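Local coordinates for protein diol-dehydratase (Roseburia inulinivorans, PDB 5I2A) that acts as a B12-independent glycyl radical enzyme that dehydrates 1,2-propanediol in a gut bacterium, at residues S261-C266 and Q313-C318; K446-H451 and I547-G552; A562-T567 and G707-G712. One frame throughout, in Å; residues are numbered along the deposited sequence.

Contact 1 of 3, residues S261-C266 and Q313-C318; sequences SFQEAC and QELIDC
L315 and F262 carry most of the apolar packing between helix 262-266 and helix 313-318. Their side chains slide past each other in opposite directions, and L315 CD1 stops 3.7 Å from F262 CD2, meeting the ring obliquely. The same methyl lies 3.8 Å from Q263 CB, while the other branch, L315 CD2, rests against the extended arm of Q263, 4.0 Å from its CG. C266 SG completes this seat at 4.1 Å from L315 CB, and it also lies over one face of the F262 ring, offset toward the rim. F262 holds CG anti to its backbone N (chi1 -175°), which carries the ring toward the second helix; there I316 CG1 approaches the edge in the ring plane, 3.9 Å from F262 CZ.

Two polar bonds stay within one helix: S261 is an N-cap, its OG accepting from E264 N at 3.0 Å, and Q313 NE2 donates to D317 OD1 at 3.0 Å. A third ties the helices together, Q263 OE1 to Y311 OH of helix 309-323, and holds the OE1 end of Q263 beside L315.

The segment axes run at 8° to one another and 10.4 Å apart. This is side-by-side packing of two nearly parallel helices; I316 continues it onto A370, and D317 adds a hydrogen bond to H373, both on helix 362-374, the crossover between parallel strands 346-350 and 380-385.

Contact 2 of 3, residues K446-H451 and I547-G552; sequences KTDGWH and IYNFTG
T447 places its OG1 anti to the carbonyl carbon (chi1 -57°), which leaves CG2 anti to the backbone N and turns CG2 to the F550 ring and OG1 to the Y548 side chain. CG2 reaches the ring edge, 4.0 Å from F550 CD2, while OG1 lies 3.6 Å from Y548 CB. T447 and Y548 share one face of the sheet. On the other are D448 and N549, with D448 CB 3.7 Å from N549 OD1; N549 ND2 is hydrogen-bonded to A546 O.

Strand 447-448 pairs in parallel with strand 548-556 within a mixed sheet. Y548 N donates to K446 O at 2.9 Å, D448 N to Y548 O at 2.8 Å, and F550 N to D448 O at 3.0 Å, a spacing in which Y548 and D448 each use both N and O. Beyond the strand, W450 adopts positive phi (49°) and the pairing is resumed by G552 N to W450 O, 3.0 Å, with the donor 44° above the carbonyl plane. W450 CE3 lies 4.0 Å from T551 CG2.

T447 OG1 is also bonded to V443 O; an alanine here would probably leave that carbonyl without its hydroxyl mate and open a gap at the F550 edge.

E429 makes a salt bridge to K446 and a hydrogen bond to Y548 OH; R685 does likewise with D448 and F550 O. Main-chain bonds thus make the direct pairing, and outside charges tie both segments through common partners.

Contact 3 of 3, residues A562-T567 and G707-G712; sequences ADSLYT and GATPDG
P710 presents one face of its pyrrolidine ring to S564, whose CB and OG lie over it, with S564 OG 3.2 Å from P710 CD. T567 meets this ring at its edge instead, its CG2 4.0 Å from P710 CB, the two side chains crossing at about a right angle. The flat carbonyl of P710 is gripped by the same threonine, since T567 OG1 donates to P710 O at 2.7 Å from a position 38° above the carbonyl plane.

One helical turn earlier, D563 CB and D711 CB touch at 3.5 Å. Their carboxylates diverge from this contact and share a water, which is 2.9 Å from D563 OD2 and 2.8 Å from D711 OD2. With D563 OD2 and D711 OD2 5.2 Å apart, the water probably eases the repulsion between like charges. Each acid has further support, D563 OD1 from Y656 N and D711 OD2 from N560 ND2.

D711 N points a weak bond at S564 OG, its N-H...O angle being 122°. The hydroxyl has a stronger partner in N560 O, a carbonyl of its own helix one turn back, and so joins helix and loop. The loop's shape comes from a type I turn, closed by G712 N to T709 O at 3.0 Å; P710 and D711 are its central residues, which sets the two next to each other against the helix.

The helix segment 562-567 is packed on several sides. A562, D563 and Y566 touch helix 661-678, L565 meets helix 489-521, and helix 459-467 reaches S564 through L462 and P710 through F466. The turn, between helices 699-703 and 734-741, is thereby seated against helix 558-574 among helices 459-467, 489-521 and 661-678 and nearby loops.

In the fold
All three contacts are made by largely buried residues, yet they lie at different depths. Contact 2 is nearest the middle of the chain, its centre about 15 Å from the chain's centre, whereas contacts 1 and 3 lie about 26 and 27 Å out, on opposite sides of it. No two contacts share an element, although strand 548-556 of contact 2 leads directly into helix 558-574 of contact 3. Their chemistry follows their secondary structure: the helix pair of contact 1 meets through side-chain carbon and sulfur, the strand pair of contact 2 through main-chain bonds, and the helix-to-turn contact 3 through hydroxyls, a proline and a shared water.

Contact 1 of 3, residues S261-C266 and Q313-C318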
loop_
_atom_site.group_PDB
_atom_site.type_symbol
_atom_site.label_atom_id
_atom_site.label_comp_id
_atom_site.label_asym_id
_atom_site.label_seq_id
_atom_site.Cartn_x
_atom_site.Cartn_y
_atom_site.Cartn_z
ATOM N N SER A 261 -16.611 -15.997 -35.621
ATOM C CA SER A 261 -15.937 -16.397 -36.848
ATOM C C SER A 261 -14.435 -16.458 -36.624
ATOM O O SER A 261 -13.943 -15.985 -35.596
ATOM C CB SER A 261 -16.251 -15.423 -37.983
ATOM O OG SER A 261 -15.611 -14.182 -37.768
ATOM N N PHE A 262 -13.703 -17.033 -37.578
ATOM C CA PHE A 262 -12.266 -17.104 -37.429
ATOM C C PHE A 262 -11.694 -15.691 -37.473
ATOM O O PHE A 262 -10.792 -15.371 -36.709
ATOM C CB PHE A 262 -11.617 -17.988 -38.498
ATOM C CG PHE A 262 -10.137 -18.188 -38.297
ATOM C CD1 PHE A 262 -9.661 -18.843 -37.170
ATOM C CD2 PHE A 262 -9.224 -17.716 -39.224
ATOM C CE1 PHE A 262 -8.295 -19.027 -36.976
ATOM C CE2 PHE A 262 -7.855 -17.899 -39.041
ATOM C CZ PHE A 262 -7.394 -18.556 -37.911
ATOM N N GLN A 263 -12.218 -14.836 -38.349
ATOM C CA GLN A 263 -11.694 -13.478 -38.405
ATOM C C GLN A 263 -11.993 -12.735 -37.085
ATOM O O GLN A 263 -11.158 -11.968 -36.602
ATOM C CB GLN A 263 -12.253 -12.692 -39.595
ATOM C CG GLN A 263 -11.780 -11.231 -39.600
ATOM C CD GLN A 263 -11.949 -10.537 -40.944
ATOM O OE1 GLN A 263 -12.357 -11.151 -41.923
ATOM N NE2 GLN A 263 -11.657 -9.242 -40.982
ATOM N N GLU A 264 -13.172 -12.961 -36.510
ATOM C CA GLU A 264 -13.503 -12.356 -35.212
ATOM C C GLU A 264 -12.549 -12.858 -34.118
ATOM O O GLU A 264 -12.091 -12.072 -33.296
ATOM C CB GLU A 264 -14.953 -12.635 -34.831
ATOM C CG GLU A 264 -15.928 -11.686 -35.521
ATOM C CD GLU A 264 -17.365 -11.803 -35.025
ATOM O OE1 GLU A 264 -17.634 -12.530 -34.041
ATOM O OE2 GLU A 264 -18.228 -11.137 -35.626
ATOM N N ALA A 265 -12.234 -14.150 -34.136
ATOM C CA ALA A 265 -11.278 -14.716 -33.201
ATOM C C ALA A 265 -9.911 -14.061 -33.374
ATOM O O ALA A 265 -9.279 -13.698 -32.393
ATOM C CB ALA A 265 -11.178 -16.218 -33.375
ATOM N N CYS A 266 -9.475 -13.885 -34.621
ATOM C CA CYS A 266 -8.187 -13.255 -34.909
ATOM C C CYS A 266 -8.133 -11.809 -34.428
ATOM O O CYS A 266 -7.132 -11.377 -33.842
ATOM C CB CYS A 266 -7.881 -13.287 -36.411
ATOM S SG CYS A 266 -7.458 -14.914 -37.028
ATOM N N GLN A 313 -5.220 -18.555 -43.746
ATOM C CA GLN A 313 -3.777 -18.359 -43.789
ATOM C C GLN A 313 -3.466 -16.882 -43.939
ATOM O O GLN A 313 -2.541 -16.369 -43.314
ATOM C CB GLN A 313 -3.130 -19.141 -44.937
ATOM C CG GLN A 313 -1.602 -19.070 -44.939
ATOM C CD GLN A 313 -0.987 -19.831 -43.760
ATOM O OE1 GLN A 313 -1.215 -21.029 -43.589
ATOM N NE2 GLN A 313 -0.222 -19.127 -42.935
ATOM N N GLU A 314 -4.247 -16.197 -44.768
ATOM C CA GLU A 314 -4.031 -14.777 -44.982
ATOM C C GLU A 314 -4.244 -13.997 -43.679
ATOM O O GLU A 314 -3.483 -13.078 -43.364
ATOM C CB GLU A 314 -4.957 -14.235 -46.074
ATOM C CG GLU A 314 -4.600 -12.809 -46.493
ATOM C CD GLU A 314 -5.472 -12.288 -47.634
ATOM O OE1 GLU A 314 -6.575 -12.823 -47.828
ATOM O OE2 GLU A 314 -5.055 -11.338 -48.318
ATOM N N LEU A 315 -5.276 -14.370 -42.929
ATOM C CA LEU A 315 -5.560 -13.724 -41.647
ATOM C C LEU A 315 -4.412 -13.942 -40.653
ATOM O O LEU A 315 -3.972 -13.014 -39.987
ATOM C CB LEU A 315 -6.871 -14.240 -41.060
ATOM C CG LEU A 315 -8.169 -13.778 -41.733
ATOM C CD1 LEU A 315 -9.353 -14.593 -41.230
ATOM C CD2 LEU A 315 -8.421 -12.287 -41.530
ATOM N N ILE A 316 -3.930 -15.176 -40.567
ATOM C CA ILE A 316 -2.836 -15.497 -39.669
ATOM C C ILE A 316 -1.570 -14.736 -40.084
ATOM O O ILE A 316 -0.869 -14.168 -39.237
ATOM C CB ILE A 316 -2.575 -17.010 -39.639
ATOM C CG1 ILE A 316 -3.785 -17.731 -39.034
ATOM C CG2 ILE A 316 -1.324 -17.315 -38.844
ATOM C CD1 ILE A 316 -3.702 -19.261 -39.105
ATOM N N ASP A 317 -1.296 -14.704 -41.388
ATOM C CA ASP A 317 -0.178 -13.929 -41.905
ATOM C C ASP A 317 -0.301 -12.457 -41.491
ATOM O O ASP A 317 0.688 -11.811 -41.133
ATOM C CB ASP A 317 -0.085 -14.033 -43.433
ATOM C CG ASP A 317 0.355 -15.413 -43.913
ATOM O OD1 ASP A 317 0.696 -16.278 -43.078
ATOM O OD2 ASP A 317 0.361 -15.631 -45.140
ATOM N N CYS A 318 -1.520 -11.931 -41.551
ATOM C CA CYS A 318 -1.761 -10.550 -41.150
ATOM C C CYS A 318 -1.429 -10.334 -39.659
ATOM O O CYS A 318 -0.858 -9.310 -39.290
ATOM C CB CYS A 318 -3.208 -10.149 -41.448
ATOM S SG CYS A 318 -3.532 -9.741 -43.216
#

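Contact 2 of 3, residues K446-H451 and I547-G552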
loop_
_atom_site.group_PDB
_atom_site.type_symbol
_atom_site.label_atom_id
_atom_site.label_comp_id
_atom_site.label_asym_id
_atom_site.label_seq_id
_atom_site.Cartn_x
_atom_site.Cartn_y
_atom_site.Cartn_z
ATOM N N LYS A 446 -2.681 -18.329 -15.283
ATOM C CA LYS A 446 -2.695 -18.575 -13.841
ATOM C C LYS A 446 -1.442 -18.075 -13.121
ATOM O O LYS A 446 -1.266 -18.321 -11.924
ATOM C CB LYS A 446 -2.844 -20.084 -13.559
ATOM C CG LYS A 446 -4.153 -20.704 -14.058
ATOM C CD LYS A 446 -4.296 -22.166 -13.628
ATOM C CE LYS A 446 -5.644 -22.718 -14.060
ATOM N NZ LYS A 446 -5.854 -24.105 -13.568
ATOM N N THR A 447 -0.569 -17.391 -13.849
ATOM C CA THR A 447 0.782 -17.150 -13.360
ATOM C C THR A 447 1.215 -15.687 -13.459
ATOM O O THR A 447 0.919 -14.993 -14.441
ATOM C CB THR A 447 1.795 -18.045 -14.130
ATOM O OG1 THR A 447 1.419 -19.426 -13.992
ATOM C CG2 THR A 447 3.236 -17.857 -13.616
ATOM N N ASP A 448 1.895 -15.219 -12.417
ATOM C CA ASP A 448 2.704 -14.000 -12.502
ATOM C C ASP A 448 4.152 -14.421 -12.236
ATOM O O ASP A 448 4.554 -14.597 -11.086
ATOM C CB ASP A 448 2.251 -12.943 -11.500
ATOM C CG ASP A 448 2.860 -11.562 -11.787
ATOM O OD1 ASP A 448 2.676 -11.035 -12.901
ATOM O OD2 ASP A 448 3.518 -10.994 -10.895
ATOM N N GLY A 449 4.920 -14.604 -13.299
ATOM C CA GLY A 449 6.157 -15.350 -13.200
ATOM C C GLY A 449 7.435 -14.545 -13.149
ATOM O O GLY A 449 8.477 -15.090 -12.790
ATOM N N TRP A 450 7.353 -13.259 -13.493
ATOM C CA TRP A 450 8.533 -12.380 -13.469
ATOM C C TRP A 450 9.689 -13.063 -14.193
ATOM O O TRP A 450 10.806 -13.129 -13.689
ATOM C CB TRP A 450 8.905 -12.018 -12.014
ATOM C CG TRP A 450 8.232 -10.742 -11.544
ATOM C CD1 TRP A 450 6.905 -10.442 -11.622
ATOM C CD2 TRP A 450 8.862 -9.606 -10.932
ATOM N NE1 TRP A 450 6.669 -9.199 -11.115
ATOM C CE2 TRP A 450 7.853 -8.658 -10.685
ATOM C CE3 TRP A 450 10.179 -9.304 -10.570
ATOM C CZ2 TRP A 450 8.114 -7.420 -10.087
ATOM C CZ3 TRP A 450 10.446 -8.067 -9.979
ATOM C CH2 TRP A 450 9.420 -7.138 -9.758
ATOM N N HIS A 451 9.397 -13.590 -15.384
ATOM C CA HIS A 451 10.288 -14.559 -16.010
ATOM C C HIS A 451 11.617 -13.992 -16.530
ATOM O O HIS A 451 12.492 -14.757 -16.917
ATOM C CB HIS A 451 9.554 -15.283 -17.144
ATOM C CG HIS A 451 8.443 -16.169 -16.665
ATOM N ND1 HIS A 451 8.673 -17.376 -16.057
ATOM C CD2 HIS A 451 7.099 -15.997 -16.679
ATOM C CE1 HIS A 451 7.515 -17.936 -15.741
ATOM N NE2 HIS A 451 6.547 -17.120 -16.114
ATOM N N ILE A 547 -2.503 -17.348 -9.081
ATOM C CA ILE A 547 -2.318 -18.620 -8.400
ATOM C C ILE A 547 -0.835 -18.943 -8.260
ATOM O O ILE A 547 -0.381 -19.311 -7.197
ATOM C CB ILE A 547 -3.034 -19.754 -9.136
ATOM C CG1 ILE A 547 -4.546 -19.513 -9.085
ATOM C CG2 ILE A 547 -2.664 -21.118 -8.520
ATOM C CD1 ILE A 547 -5.334 -20.535 -9.879
ATOM N N TYR A 548 -0.077 -18.781 -9.335
ATOM C CA TYR A 548 1.343 -19.107 -9.300
ATOM C C TYR A 548 2.156 -17.828 -9.386
ATOM O O TYR A 548 1.899 -16.972 -10.233
ATOM C CB TYR A 548 1.711 -20.075 -10.439
ATOM C CG TYR A 548 0.989 -21.386 -10.295
ATOM C CD1 TYR A 548 1.289 -22.237 -9.242
ATOM C CD2 TYR A 548 -0.013 -21.762 -11.178
ATOM C CE1 TYR A 548 0.625 -23.426 -9.069
ATOM C CE2 TYR A 548 -0.695 -22.974 -11.010
ATOM C CZ TYR A 548 -0.366 -23.794 -9.948
ATOM O OH TYR A 548 -1.020 -24.987 -9.741
ATOM N N ASN A 549 3.131 -17.713 -8.498
ATOM C CA ASN A 549 3.964 -16.531 -8.415
ATOM C C ASN A 549 5.424 -16.905 -8.361
ATOM O O ASN A 549 5.831 -17.704 -7.510
ATOM C CB ASN A 549 3.586 -15.706 -7.188
ATOM C CG ASN A 549 2.222 -15.102 -7.319
ATOM O OD1 ASN A 549 2.053 -14.122 -8.028
ATOM N ND2 ASN A 549 1.233 -15.707 -6.682
ATOM N N PHE A 550 6.206 -16.346 -9.278
ATOM C CA PHE A 550 7.638 -16.626 -9.307
ATOM C C PHE A 550 8.442 -15.348 -9.501
ATOM O O PHE A 550 7.897 -14.301 -9.856
ATOM C CB PHE A 550 7.994 -17.616 -10.433
ATOM C CG PHE A 550 7.227 -18.922 -10.375
ATOM C CD1 PHE A 550 7.535 -19.885 -9.430
ATOM C CD2 PHE A 550 6.220 -19.190 -11.295
ATOM C CE1 PHE A 550 6.833 -21.096 -9.391
ATOM C CE2 PHE A 550 5.513 -20.384 -11.259
ATOM C CZ PHE A 550 5.824 -21.342 -10.297
ATOM N N THR A 551 9.745 -15.459 -9.273
ATOM C CA THR A 551 10.693 -14.483 -9.772
ATOM C C THR A 551 11.818 -15.254 -10.470
ATOM O O THR A 551 12.389 -16.183 -9.899
ATOM C CB THR A 551 11.250 -13.582 -8.641
ATOM O OG1 THR A 551 10.164 -12.964 -7.941
ATOM C CG2 THR A 551 12.156 -12.499 -9.219
ATOM N N GLY A 552 12.129 -14.876 -11.706
ATOM C CA GLY A 552 13.053 -15.648 -12.526
ATOM C C GLY A 552 14.223 -14.823 -13.045
ATOM O O GLY A 552 14.098 -14.133 -14.059
#

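Contact 3 of 3, residues A562-T567 and G707-G712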
loop_
_atom_site.group_PDB
_atom_site.type_symbol
_atom_site.label_atom_id
_atom_site.label_comp_id
_atom_site.label_asym_id
_atom_site.label_seq_id
_atom_site.Cartn_x
_atom_site.Cartn_y
_atom_site.Cartn_z
ATOM N N ALA A 562 33.000 -22.796 -15.795
ATOM C CA ALA A 562 33.422 -24.187 -15.735
ATOM C C ALA A 562 34.856 -24.350 -16.230
ATOM O O ALA A 562 35.682 -24.991 -15.576
ATOM C CB ALA A 562 32.498 -25.064 -16.552
ATOM N N ASP A 563 35.132 -23.782 -17.395
ATOM C CA ASP A 563 36.456 -23.879 -17.985
ATOM C C ASP A 563 37.486 -23.153 -17.124
ATOM O O ASP A 563 38.607 -23.638 -16.950
ATOM C CB ASP A 563 36.449 -23.320 -19.399
ATOM C CG ASP A 563 35.778 -24.258 -20.403
ATOM O OD1 ASP A 563 35.823 -25.494 -20.209
ATOM O OD2 ASP A 563 35.208 -23.752 -21.385
ATOM N N SER A 564 37.096 -21.996 -16.586
ATOM C CA SER A 564 37.946 -21.251 -15.654
ATOM C C SER A 564 38.339 -22.094 -14.445
ATOM O O SER A 564 39.521 -22.166 -14.081
ATOM C CB SER A 564 37.248 -19.970 -15.184
ATOM O OG SER A 564 37.223 -19.010 -16.228
ATOM N N LEU A 565 37.350 -22.732 -13.831
ATOM C CA LEU A 565 37.607 -23.571 -12.673
ATOM C C LEU A 565 38.481 -24.769 -13.051
ATOM O O LEU A 565 39.335 -25.185 -12.272
ATOM C CB LEU A 565 36.300 -24.054 -12.046
ATOM C CG LEU A 565 35.404 -22.988 -11.411
ATOM C CD1 LEU A 565 34.109 -23.621 -10.980
ATOM C CD2 LEU A 565 36.096 -22.327 -10.219
ATOM N N TYR A 566 38.264 -25.322 -14.238
ATOM C CA TYR A 566 39.095 -26.422 -14.704
ATOM C C TYR A 566 40.565 -25.987 -14.867
ATOM O O TYR A 566 41.467 -26.676 -14.425
ATOM C CB TYR A 566 38.558 -26.989 -16.019
ATOM C CG TYR A 566 39.302 -28.225 -16.466
ATOM C CD1 TYR A 566 39.053 -29.460 -15.877
ATOM C CD2 TYR A 566 40.268 -28.153 -17.459
ATOM C CE1 TYR A 566 39.738 -30.595 -16.276
ATOM C CE2 TYR A 566 40.959 -29.283 -17.864
ATOM C CZ TYR A 566 40.688 -30.498 -17.269
ATOM O OH TYR A 566 41.373 -31.613 -17.661
ATOM N N THR A 567 40.792 -24.847 -15.507
ATOM C CA THR A 567 42.128 -24.262 -15.588
ATOM C C THR A 567 42.811 -24.191 -14.215
ATOM O O THR A 567 43.955 -24.625 -14.039
ATOM C CB THR A 567 42.077 -22.861 -16.173
ATOM O OG1 THR A 567 41.821 -22.942 -17.577
ATOM C CG2 THR A 567 43.395 -22.108 -15.922
ATOM N N GLY A 707 36.503 -8.668 -16.693
ATOM C CA GLY A 707 37.908 -8.826 -17.048
ATOM C C GLY A 707 38.215 -10.176 -17.692
ATOM O O GLY A 707 37.333 -11.030 -17.871
ATOM N N ALA A 708 39.474 -10.376 -18.046
ATOM C CA ALA A 708 39.910 -11.658 -18.593
ATOM C C ALA A 708 39.653 -12.790 -17.602
ATOM O O ALA A 708 39.767 -12.600 -16.394
ATOM C CB ALA A 708 41.379 -11.602 -18.952
ATOM N N THR A 709 39.327 -13.973 -18.111
ATOM C CA THR A 709 39.041 -15.104 -17.231
ATOM C C THR A 709 39.961 -16.297 -17.528
ATOM O O THR A 709 40.516 -16.391 -18.617
ATOM C CB THR A 709 37.555 -15.515 -17.341
ATOM O OG1 THR A 709 37.161 -15.538 -18.716
ATOM C CG2 THR A 709 36.694 -14.492 -16.603
ATOM N N PRO A 710 40.146 -17.191 -16.541
ATOM C CA PRO A 710 41.091 -18.308 -16.649
ATOM C C PRO A 710 40.742 -19.344 -17.715
ATOM O O PRO A 710 41.557 -20.235 -17.943
ATOM C CB PRO A 710 41.029 -18.962 -15.261
ATOM C CG PRO A 710 40.515 -17.940 -14.360
ATOM C CD PRO A 710 39.605 -17.074 -15.173
ATOM N N ASP A 711 39.565 -19.242 -18.332
ATOM C CA ASP A 711 39.212 -20.114 -19.451
ATOM C C ASP A 711 39.982 -19.699 -20.700
ATOM O O ASP A 711 40.019 -20.437 -21.682
ATOM C CB ASP A 711 37.690 -20.103 -19.713
ATOM C CG ASP A 711 37.146 -18.712 -20.049
ATOM O OD1 ASP A 711 37.793 -17.706 -19.690
ATOM O OD2 ASP A 711 36.062 -18.628 -20.660
ATOM N N GLY A 712 40.603 -18.520 -20.658
ATOM C CA GLY A 712 41.379 -18.020 -21.793
ATOM C C GLY A 712 40.702 -16.883 -22.540
ATOM O O GLY A 712 41.249 -16.299 -23.487
HETATM O O HOH W 1 34.845 -20.919 -21.787
#